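Local coordinates for uncharacterized protein Tm1382 (PDB 3E57) that is of unknown function but, as a putative Nudix hydrolase, probably cleaves a diphosphate linkage in a nucleotide-like substrate, at residues V81-K85 and N97-I103; P71-I75 and L123-V127; L143-S147 and W195-S199. One frame throughout, in Å; residues are numbered along the deposited sequence.

Contact 1. Residues V81-K85 and N97-I103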
loop_
_atom_site.group_PDB
_atom_site.type_symbol
_atom_site.label_atom_id
_atom_site.label_comp_id
_atom_site.label_asym_id
_atom_site.label_seq_id
_atom_site.Cartn_x
_atom_site.Cartn_y
_atom_site.Cartn_z
ATOM N N VAL B 81 -0.204 -18.307 12.274
ATOM C CA VAL B 81 0.625 -17.858 11.166
ATOM C C VAL B 81 2.092 -17.948 11.569
ATOM O O VAL B 81 2.437 -17.690 12.727
ATOM C CB VAL B 81 0.277 -16.404 10.733
ATOM C CG1 VAL B 81 0.487 -15.420 11.871
ATOM C CG2 VAL B 81 1.096 -16.007 9.511
ATOM N N LEU B 82 2.942 -18.304 10.611
ATOM C CA LEU B 82 4.367 -18.464 10.858
ATOM C C LEU B 82 5.100 -17.112 10.830
ATOM O O LEU B 82 5.042 -16.394 9.844
ATOM C CB LEU B 82 4.978 -19.400 9.822
ATOM C CG LEU B 82 6.481 -19.670 9.922
ATOM C CD1 LEU B 82 6.807 -20.472 11.167
ATOM C CD2 LEU B 82 6.982 -20.370 8.665
ATOM N N ILE B 83 5.778 -16.810 11.928
ATOM C CA ILE B 83 6.652 -15.650 12.051
ATOM C C ILE B 83 8.064 -16.187 12.206
ATOM O O ILE B 83 8.274 -17.146 12.946
ATOM C CB ILE B 83 6.291 -14.839 13.307
ATOM C CG1 ILE B 83 4.889 -14.237 13.171
ATOM C CG2 ILE B 83 7.309 -13.743 13.556
ATOM C CD1 ILE B 83 4.798 -13.090 12.221
ATOM N N THR B 84 9.024 -15.598 11.506
ATOM C CA THR B 84 10.407 -16.023 11.632
ATOM C C THR B 84 11.275 -14.834 12.011
ATOM O O THR B 84 10.875 -13.681 11.851
ATOM C CB THR B 84 10.943 -16.641 10.327
ATOM O OG1 THR B 84 10.799 -15.691 9.271
ATOM C CG2 THR B 84 10.183 -17.927 9.970
ATOM N N LYS B 85 12.469 -15.143 12.498
ATOM C CA LYS B 85 13.407 -14.143 12.962
ATOM C C LYS B 85 14.796 -14.732 12.888
ATOM O O LYS B 85 15.029 -15.815 13.427
ATOM C CB LYS B 85 13.079 -13.794 14.413
ATOM C CG LYS B 85 13.933 -12.715 15.002
ATOM C CD LYS B 85 13.423 -12.336 16.378
ATOM C CE LYS B 85 13.791 -13.371 17.423
ATOM N NZ LYS B 85 14.719 -12.840 18.445
ATOM N N ASN B 97 17.355 -7.723 14.526
ATOM C CA ASN B 97 16.582 -8.747 13.851
ATOM C C ASN B 97 15.104 -8.514 14.085
ATOM O O ASN B 97 14.613 -8.633 15.207
ATOM C CB ASN B 97 17.014 -10.128 14.321
ATOM C CG ASN B 97 18.461 -10.441 13.944
ATOM O OD1 ASN B 97 19.282 -10.772 14.806
ATOM N ND2 ASN B 97 18.780 -10.312 12.658
ATOM N N LEU B 98 14.424 -8.117 13.016
ATOM C CA LEU B 98 12.991 -7.907 13.035
ATOM C C LEU B 98 12.308 -9.251 12.901
ATOM O O LEU B 98 12.878 -10.196 12.351
ATOM C CB LEU B 98 12.552 -7.037 11.863
ATOM C CG LEU B 98 12.978 -5.569 11.783
ATOM C CD1 LEU B 98 13.237 -5.216 10.325
ATOM C CD2 LEU B 98 11.936 -4.656 12.356
ATOM N N TYR B 99 11.086 -9.331 13.400
ATOM C CA TYR B 99 10.216 -10.441 13.046
ATOM C C TYR B 99 9.826 -10.279 11.570
ATOM O O TYR B 99 9.634 -9.161 11.077
ATOM C CB TYR B 99 8.965 -10.438 13.899
ATOM C CG TYR B 99 9.183 -10.656 15.389
ATOM C CD1 TYR B 99 9.627 -11.872 15.883
ATOM C CD2 TYR B 99 8.884 -9.657 16.293
ATOM C CE1 TYR B 99 9.792 -12.074 17.269
ATOM C CE2 TYR B 99 9.041 -9.835 17.654
ATOM C CZ TYR B 99 9.494 -11.048 18.144
ATOM O OH TYR B 99 9.646 -11.198 19.520
ATOM N N SER B 100 9.730 -11.389 10.858
ATOM C CA SER B 100 9.316 -11.337 9.461
ATOM C C SER B 100 8.151 -12.289 9.198
ATOM O O SER B 100 7.959 -13.281 9.909
ATOM C CB SER B 100 10.505 -11.638 8.557
ATOM O OG SER B 100 10.911 -12.970 8.726
ATOM N N LEU B 101 7.376 -11.948 8.176
ATOM C CA LEU B 101 6.163 -12.646 7.802
ATOM C C LEU B 101 6.252 -12.806 6.295
ATOM O O LEU B 101 6.158 -11.815 5.543
ATOM C CB LEU B 101 4.923 -11.820 8.131
ATOM C CG LEU B 101 3.590 -12.443 7.731
ATOM C CD1 LEU B 101 3.284 -13.636 8.653
ATOM C CD2 LEU B 101 2.442 -11.450 7.733
ATOM N N GLY B 102 6.458 -14.031 5.856
ATOM C CA GLY B 102 6.566 -14.307 4.445
ATOM C C GLY B 102 7.927 -14.852 4.104
ATOM O O GLY B 102 8.944 -14.341 4.577
ATOM N N ILE B 103 7.935 -15.897 3.284
ATOM C CA ILE B 103 9.165 -16.516 2.809
ATOM C C ILE B 103 9.244 -16.281 1.307
ATOM O O ILE B 103 8.355 -16.685 0.557
ATOM C CB ILE B 103 9.167 -18.016 3.102
ATOM C CG1 ILE B 103 8.994 -18.261 4.601
ATOM C CG2 ILE B 103 10.462 -18.660 2.616
ATOM C CD1 ILE B 103 8.517 -19.646 4.913
HETATM O O HOH W 1 7.356 -16.220 7.843
#
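Lys85, Tyr99 and Leu101 bury the most surface where strand residues 81-85 meet the segment 97-103. The aliphatic part of Lys85 leaves the strand with CG anti to the backbone N; its CD comes obliquely to the Tyr99 ring, 3.7 Å from CE1, and a bend at chi3 (76°) follows. CG of Lys85 also lies against the Leu98 carbonyl and Asn97 CB. The Tyr99 side chain is touched by Ile83 as well, whose CG2 is 3.7 Å from Tyr99 CB. On the other side of the bridge, Leu101 sends CD1 back to the strand, 3.9 Å from Ile83 CD1. The Val81 CG2 to Leu101 CD1 separation of 3.3 Å is shorter than normal carbon contact, so its exact value is doubtful.

Between these side chains sits a single antiparallel hydrogen-bonded pair. Thr84 N donates to Ser100 O at 3.0 Å (167° at the hydrogen), and Ser100 N to Thr84 O at 2.7 Å. The same two residues are joined again outside the backbone, Thr84 OG1 donating to Ser100 OG at 2.8 Å. Beyond this bridge a water takes over, 3.1 Å from both Leu82 O and Gly102 N. At the backbone angles of Gly102 a CB would be jammed against the Leu101 carbonyl O, which calls for glycine.

Strand 80-85 is flanked by strands 66-77 and 176-181, with Val81 touching Val74 and Ile180. Helix 194-206 lies against the loop, where Ser196 OG bonds to Leu101 N, and Phe188 meets the Tyr99 ring edge-to-face.

Contact 2. Residues P71-I75 and L123-V127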
loop_
_atom_site.group_PDB
_atom_site.type_symbol
_atom_site.label_atom_id
_atom_site.label_comp_id
_atom_site.label_asym_id
_atom_site.label_seq_id
_atom_site.Cartn_x
_atom_site.Cartn_y
_atom_site.Cartn_z
ATOM N N PRO B 71 8.270 -14.693 -5.597
ATOM C CA PRO B 71 7.204 -15.375 -4.881
ATOM C C PRO B 71 7.405 -15.177 -3.380
ATOM O O PRO B 71 8.534 -15.245 -2.908
ATOM C CB PRO B 71 7.386 -16.844 -5.291
ATOM C CG PRO B 71 8.801 -16.939 -5.781
ATOM C CD PRO B 71 9.043 -15.631 -6.439
ATOM N N TYR B 72 6.328 -14.892 -2.657
ATOM C CA TYR B 72 6.389 -14.496 -1.248
ATOM C C TYR B 72 5.221 -15.160 -0.521
ATOM O O TYR B 72 4.056 -14.797 -0.731
ATOM C CB TYR B 72 6.301 -12.977 -1.138
ATOM C CG TYR B 72 6.703 -12.418 0.211
ATOM C CD1 TYR B 72 8.036 -12.441 0.625
ATOM C CD2 TYR B 72 5.773 -11.845 1.059
ATOM C CE1 TYR B 72 8.416 -11.931 1.850
ATOM C CE2 TYR B 72 6.163 -11.320 2.297
ATOM C CZ TYR B 72 7.488 -11.370 2.678
ATOM O OH TYR B 72 7.869 -10.844 3.912
ATOM N N VAL B 73 5.527 -16.148 0.309
ATOM C CA VAL B 73 4.511 -17.020 0.857
ATOM C C VAL B 73 4.406 -16.858 2.362
ATOM O O VAL B 73 5.391 -17.011 3.085
ATOM C CB VAL B 73 4.814 -18.498 0.528
ATOM C CG1 VAL B 73 3.670 -19.388 1.012
ATOM C CG2 VAL B 73 5.048 -18.672 -0.977
ATOM N N VAL B 74 3.199 -16.545 2.815
ATOM C CA VAL B 74 2.868 -16.524 4.217
ATOM C C VAL B 74 2.251 -17.883 4.533
ATOM O O VAL B 74 1.359 -18.348 3.811
ATOM C CB VAL B 74 1.850 -15.415 4.514
ATOM C CG1 VAL B 74 1.384 -15.498 5.972
ATOM C CG2 VAL B 74 2.456 -14.042 4.199
ATOM N N ILE B 75 2.738 -18.518 5.590
ATOM C CA ILE B 75 2.325 -19.871 5.937
ATOM C C ILE B 75 1.408 -19.823 7.143
ATOM O O ILE B 75 1.739 -19.181 8.134
ATOM C CB ILE B 75 3.563 -20.756 6.233
ATOM C CG1 ILE B 75 4.320 -21.023 4.935
ATOM C CG2 ILE B 75 3.157 -22.083 6.891
ATOM C CD1 ILE B 75 5.664 -21.632 5.144
ATOM N N LEU B 123 8.445 -21.101 -6.979
ATOM C CA LEU B 123 7.579 -20.848 -5.819
ATOM C C LEU B 123 7.652 -22.001 -4.809
ATOM O O LEU B 123 7.895 -21.777 -3.622
ATOM C CB LEU B 123 6.137 -20.633 -6.299
ATOM C CG LEU B 123 4.964 -20.571 -5.313
ATOM C CD1 LEU B 123 5.069 -19.365 -4.434
ATOM C CD2 LEU B 123 3.627 -20.583 -6.076
ATOM N N GLU B 124 7.449 -23.229 -5.290
ATOM C CA GLU B 124 7.547 -24.429 -4.455
ATOM C C GLU B 124 8.967 -24.610 -3.885
ATOM O O GLU B 124 9.142 -24.806 -2.680
ATOM C CB GLU B 124 7.137 -25.668 -5.273
ATOM C CG GLU B 124 7.136 -26.978 -4.491
ATOM C CD GLU B 124 6.965 -28.214 -5.373
ATOM O OE1 GLU B 124 6.783 -28.072 -6.607
ATOM O OE2 GLU B 124 7.017 -29.339 -4.818
ATOM N N ARG B 125 9.970 -24.538 -4.757
ATOM C CA ARG B 125 11.369 -24.694 -4.355
ATOM C C ARG B 125 11.774 -23.684 -3.280
ATOM O O ARG B 125 12.284 -24.057 -2.219
ATOM C CB ARG B 125 12.283 -24.532 -5.573
ATOM C CG ARG B 125 13.777 -24.529 -5.241
ATOM C CD ARG B 125 14.632 -24.187 -6.450
ATOM N NE ARG B 125 14.252 -22.918 -7.063
ATOM C CZ ARG B 125 14.525 -21.716 -6.557
ATOM N NH1 ARG B 125 15.171 -21.583 -5.409
ATOM N NH2 ARG B 125 14.139 -20.630 -7.202
ATOM N N GLU B 126 11.551 -22.408 -3.592
ATOM C CA GLU B 126 11.794 -21.276 -2.696
ATOM C C GLU B 126 11.347 -21.571 -1.261
ATOM O O GLU B 126 12.121 -21.410 -0.316
ATOM C CB GLU B 126 11.041 -20.061 -3.261
ATOM C CG GLU B 126 11.146 -18.759 -2.504
ATOM C CD GLU B 126 10.074 -18.579 -1.449
ATOM O OE1 GLU B 126 8.891 -18.320 -1.798
ATOM O OE2 GLU B 126 10.434 -18.687 -0.261
ATOM N N VAL B 127 10.097 -22.008 -1.115
ATOM C CA VAL B 127 9.526 -22.338 0.192
ATOM C C VAL B 127 10.213 -23.561 0.816
ATOM O O VAL B 127 10.586 -23.531 1.985
ATOM C CB VAL B 127 7.996 -22.572 0.089
ATOM C CG1 VAL B 127 7.429 -23.158 1.388
ATOM C CG2 VAL B 127 7.287 -21.265 -0.269
#
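Leu123 and Val127 of the Nudix helix lie against Pro71, Val73 and Ile75 of a strand in the central sheet, a helix-on-sheet layer of the alpha/beta/alpha Nudix fold. The helix carries the sequence Arg125-Glu126-Val127 that begins the conserved REUXEE part of the Nudix box. The axes of the two short segments approach to 8.7 Å at 57°, and Pro71, Val73 and Ile75, alternate residues of the strand, point their CB atoms at the helix.

The Leu123 side chain reaches the strand step by step. Its CB is 4.1 Å from Pro71 CB, at the margin of contact. CG, anti to the backbone N (chi1 170°), carries CD1 toward the strand, where it ends 3.5 Å from Pro71 CB and equally 3.5 Å from Val73 CG2. Val73 and Leu123 meet at about a right angle.

One turn later Val127 meets the same Val73 methyl: the two CG2 atoms stand 3.5 Å apart, closer than usual for carbons, so packing is tight here. Ile75 contributes a looser touch, its CD1 lying 4.4 Å from Val127 CG1. Arg125 faces elsewhere, in salt bridges with Asp111 and Glu129. Glu126 bends at chi2 (-90°), and its OE1 stops 3.3 Å from Pro71 O, an acceptor beside an acceptor with no bond between them.

Contact 3. Residues L143-S147 and W195-S199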
loop_
_atom_site.group_PDB
_atom_site.type_symbol
_atom_site.label_atom_id
_atom_site.label_comp_id
_atom_site.label_asym_id
_atom_site.label_seq_id
_atom_site.Cartn_x
_atom_site.Cartn_y
_atom_site.Cartn_z
ATOM N N LEU B 143 -0.254 -8.682 -5.603
ATOM C CA LEU B 143 1.083 -8.143 -5.812
ATOM C C LEU B 143 1.495 -7.105 -4.785
ATOM O O LEU B 143 0.686 -6.263 -4.364
ATOM C CB LEU B 143 1.154 -7.487 -7.187
ATOM C CG LEU B 143 0.911 -8.421 -8.381
ATOM C CD1 LEU B 143 1.210 -7.676 -9.677
ATOM C CD2 LEU B 143 1.755 -9.652 -8.274
ATOM N N ILE B 144 2.767 -7.147 -4.416
ATOM C CA ILE B 144 3.359 -6.149 -3.527
ATOM C C ILE B 144 4.375 -5.325 -4.290
ATOM O O ILE B 144 5.350 -5.867 -4.832
ATOM C CB ILE B 144 4.101 -6.774 -2.341
ATOM C CG1 ILE B 144 3.193 -7.716 -1.549
ATOM C CG2 ILE B 144 4.687 -5.656 -1.471
ATOM C CD1 ILE B 144 3.927 -8.483 -0.427
ATOM N N ASN B 145 4.165 -4.016 -4.305
ATOM C CA ASN B 145 5.054 -3.098 -4.986
ATOM C C ASN B 145 5.266 -1.919 -4.075
ATOM O O ASN B 145 4.367 -1.101 -3.892
ATOM C CB ASN B 145 4.440 -2.645 -6.318
ATOM C CG ASN B 145 5.373 -1.770 -7.132
ATOM O OD1 ASN B 145 6.545 -2.091 -7.301
ATOM N ND2 ASN B 145 4.853 -0.664 -7.652
ATOM N N SER B 146 6.432 -1.856 -3.444
ATOM C CA SER B 146 6.729 -0.757 -2.532
ATOM C C SER B 146 8.057 -0.152 -2.903
ATOM O O SER B 146 8.939 -0.841 -3.406
ATOM C CB SER B 146 6.787 -1.238 -1.094
ATOM O OG SER B 146 7.770 -2.231 -0.977
ATOM N N SER B 147 8.194 1.141 -2.646
ATOM C CA SER B 147 9.327 1.882 -3.138
ATOM C C SER B 147 10.146 2.468 -1.997
ATOM O O SER B 147 10.965 3.351 -2.231
ATOM C CB SER B 147 8.847 3.004 -4.057
ATOM O OG SER B 147 8.064 3.938 -3.337
ATOM N N TRP B 195 7.795 -5.624 3.383
ATOM C CA TRP B 195 6.787 -6.544 2.866
ATOM C C TRP B 195 6.116 -7.307 3.994
ATOM O O TRP B 195 4.949 -7.650 3.880
ATOM C CB TRP B 195 7.407 -7.531 1.882
ATOM C CG TRP B 195 7.776 -6.957 0.553
ATOM C CD1 TRP B 195 7.848 -5.647 0.208
ATOM C CD2 TRP B 195 8.129 -7.702 -0.617
ATOM N NE1 TRP B 195 8.226 -5.522 -1.115
ATOM C CE2 TRP B 195 8.407 -6.773 -1.638
ATOM C CE3 TRP B 195 8.259 -9.064 -0.890
ATOM C CZ2 TRP B 195 8.780 -7.164 -2.926
ATOM C CZ3 TRP B 195 8.644 -9.458 -2.177
ATOM C CH2 TRP B 195 8.899 -8.502 -3.173
ATOM N N SER B 196 6.834 -7.560 5.087
ATOM C CA SER B 196 6.232 -8.230 6.247
ATOM C C SER B 196 5.067 -7.418 6.813
ATOM O O SER B 196 3.990 -7.947 7.088
ATOM C CB SER B 196 7.292 -8.505 7.322
ATOM O OG SER B 196 8.185 -9.527 6.879
ATOM N N LYS B 197 5.281 -6.117 6.990
ATOM C CA LYS B 197 4.257 -5.238 7.518
ATOM C C LYS B 197 3.056 -5.165 6.559
ATOM O O LYS B 197 1.885 -5.180 6.980
ATOM C CB LYS B 197 4.841 -3.845 7.721
ATOM C CG LYS B 197 4.031 -2.943 8.595
ATOM C CD LYS B 197 4.768 -1.637 8.808
ATOM C CE LYS B 197 4.050 -0.805 9.853
ATOM N NZ LYS B 197 4.304 -1.305 11.258
ATOM N N ILE B 198 3.348 -5.076 5.272
ATOM C CA ILE B 198 2.278 -4.954 4.277
ATOM C C ILE B 198 1.456 -6.225 4.273
ATOM O O ILE B 198 0.225 -6.176 4.283
ATOM C CB ILE B 198 2.837 -4.705 2.867
ATOM C CG1 ILE B 198 3.477 -3.309 2.769
ATOM C CG2 ILE B 198 1.709 -4.822 1.831
ATOM C CD1 ILE B 198 4.382 -3.133 1.567
ATOM N N SER B 199 2.149 -7.355 4.267
ATOM C CA SER B 199 1.519 -8.665 4.211
ATOM C C SER B 199 0.650 -8.915 5.442
ATOM O O SER B 199 -0.436 -9.449 5.312
ATOM C CB SER B 199 2.569 -9.759 4.057
ATOM O OG SER B 199 3.226 -9.673 2.790
HETATM O O HOH W 2 8.467 -3.946 -3.859
#
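Ile144 and Trp195 are the closest backbone pair, their CA atoms 7.3 Å apart, where strand 143-145 and helix 195-199 run at 135° with axes 9.9 Å apart. Ile144 lays CG2, the branch anti to its backbone N, over one face of the indole: it is 3.6 Å from the centroid of the five-membered ring and 15° off the normal, a CH-pi contact. The same methyl meets Ile198 CD1, 4.0 Å away, roughly at right angles to the ring direction. The other branch ends in CD1, 3.5 Å from Ser199 OG.

At the NE1 edge the contact turns polar. The single N-H of Trp195 NE1 is shared: a weak bond to Ser146 OG at 3.3 Å, bent to 131°, and a bond to a water 3.2 Å away, both in the ring plane. That water accepts from Ser146 N, linking the indole to the residue past the strand's end. Ser199 OG and N both donate to Trp195 O from opposite faces of its carbonyl plane, two bonds onto one carbonyl within the tryptophan's helical turn. Tyr72 meets the indole edge-to-face. The arrangement belongs to a helix packed on the central sheet, as in the alpha/beta/alpha sandwich of Nudix proteins.

Along the chain, strand 71-75 opens contact 2 and strand 81-85 opens contact 1. Segment 97-103 closes contact 1 over an 11-residue loop, largely unmodelled, and helix 123-127 then closes contact 2, so contact 1 is nested inside contact 2. Contact 3 comes afterwards in series, its segment 143-147 joined by helix 195-199 across 47 residues. All three reach one mixed sheet, and they meet physically: the backbones of Val73 and Ile103 connect contacts 1 and 2, while Ser196 of helix 194-206 also bonds to Tyr72 OH. The Nudix helix and the C-terminal helix 194-206 are thereby tied through strand 66-77 and its neighbours.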